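Local coordinates for tube-forming protein in Mycobacterial Envelpe, TiME (Mycolicibacterium smegmatis, PDB 7CU9) that forms a tube across the mycobacterial outer envelope that probably serves protein secretion, at the interface of chains A and B. Residues are numbered along the deposited sequence; one frame, centred on the assembly and turned at random. Chains: chain A/B, Tube-forming protein in Mycobacterial Envelpe, TiME.

The interface of chains A and B. Residues chain A 5, 61-62, 64, 90; chain B 172, 175-176.
B:Asn172, which buries 46 Å², reaches across to A:Asp62 and makes a hydrogen bond across this patch. Its amide nitrogen ND2 donates to the carboxylate oxygen OD1 of A:Asp62 at 3.0 Å, with 150° at the hydrogen. The acceptor lies almost in the amide plane, and ND2 approaches OD1 almost in line with the C-O bond. Carboxylate and amide are close to coplanar, 30° apart, and the two side chains run side by side in the same direction. In B:Asn172, CG stands anti to the backbone N (chi1 -166°), which carries the amide alongside A:Asp62 and under the methyl of A:Ala90; that CB sits over one face of the amide, 3.6 Å from ND2. The amide is thus bonded at an N-H in its plane and covered on a face.

The same methyl also receives the second large contributor, B:Pro175 (37 Å²), touching the ring at its CG edge at 3.8 Å. CG of A:Pro5 comes over one face of that ring, 3.9 Å from CB of B:Pro175. The pair of chains is not an exact two-fold and may be a crystal contact.

B:Asn172 sits in the loop preceding helix 174-185, whose first turn supplies B:Pro175 and B:Ala176. Chain A answers with A:Pro5 from 3-10 helix 5-7, A:Asp62 from the loop before strand 63-72, A:Ala64 from that strand, its CB 3.6 Å from the backbone O of B:Asn172, and A:Ala90 from the loop between strand 81-89 and helix 92-104.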
# COMPACT_ATOMS: atom_id res chain seq x y z
N PRO A 5 0.69 5.84 -4.14
CA PRO A 5 0.50 5.18 -2.84
C PRO A 5 1.27 5.85 -1.69
O PRO A 5 0.83 5.76 -0.54
CB PRO A 5 1.00 3.74 -3.03
CG PRO A 5 1.43 3.61 -4.48
CD PRO A 5 1.15 4.92 -5.19
N PRO A 61 -8.76 -6.03 -3.21
CA PRO A 61 -7.68 -6.33 -4.15
C PRO A 61 -6.95 -5.07 -4.65
O PRO A 61 -5.77 -5.17 -4.93
CB PRO A 61 -8.41 -7.04 -5.29
CG PRO A 61 -9.56 -7.73 -4.59
CD PRO A 61 -10.01 -6.73 -3.55
N ASP A 62 -7.65 -3.93 -4.73
CA ASP A 62 -7.10 -2.69 -5.33
C ASP A 62 -6.66 -1.69 -4.25
O ASP A 62 -6.32 -0.56 -4.63
CB ASP A 62 -8.10 -2.10 -6.32
CG ASP A 62 -8.16 -2.91 -7.59
OD1 ASP A 62 -7.07 -3.28 -8.09
OD2 ASP A 62 -9.27 -3.19 -8.06
N ALA A 64 -3.92 -0.07 -2.55
CA ALA A 64 -2.47 0.07 -2.84
C ALA A 64 -1.71 0.36 -1.55
O ALA A 64 -0.62 -0.22 -1.33
CB ALA A 64 -2.24 1.13 -3.88
N ALA A 90 -5.80 1.52 -6.39
CA ALA A 90 -5.16 1.41 -7.72
C ALA A 90 -6.01 2.12 -8.78
O ALA A 90 -5.45 2.58 -9.79
CB ALA A 90 -4.94 -0.03 -8.08
N ASN B 172 -2.85 -4.23 -3.66
CA ASN B 172 -2.33 -4.05 -5.04
C ASN B 172 -0.99 -3.30 -4.99
O ASN B 172 -1.02 -2.06 -4.86
CB ASN B 172 -3.34 -3.32 -5.90
CG ASN B 172 -3.04 -3.40 -7.38
OD1 ASN B 172 -1.88 -3.38 -7.79
ND2 ASN B 172 -4.08 -3.49 -8.19
N PRO B 175 0.64 -0.08 -8.47
CA PRO B 175 0.99 1.34 -8.52
C PRO B 175 2.40 1.61 -7.98
O PRO B 175 3.15 2.35 -8.60
CB PRO B 175 -0.11 1.98 -7.67
CG PRO B 175 -1.29 1.07 -7.89
CD PRO B 175 -0.68 -0.32 -7.87
N ALA B 176 2.77 1.00 -6.85
CA ALA B 176 4.09 1.21 -6.21
C ALA B 176 5.20 0.66 -7.12
O ALA B 176 6.23 1.33 -7.26
CB ALA B 176 4.14 0.57 -4.85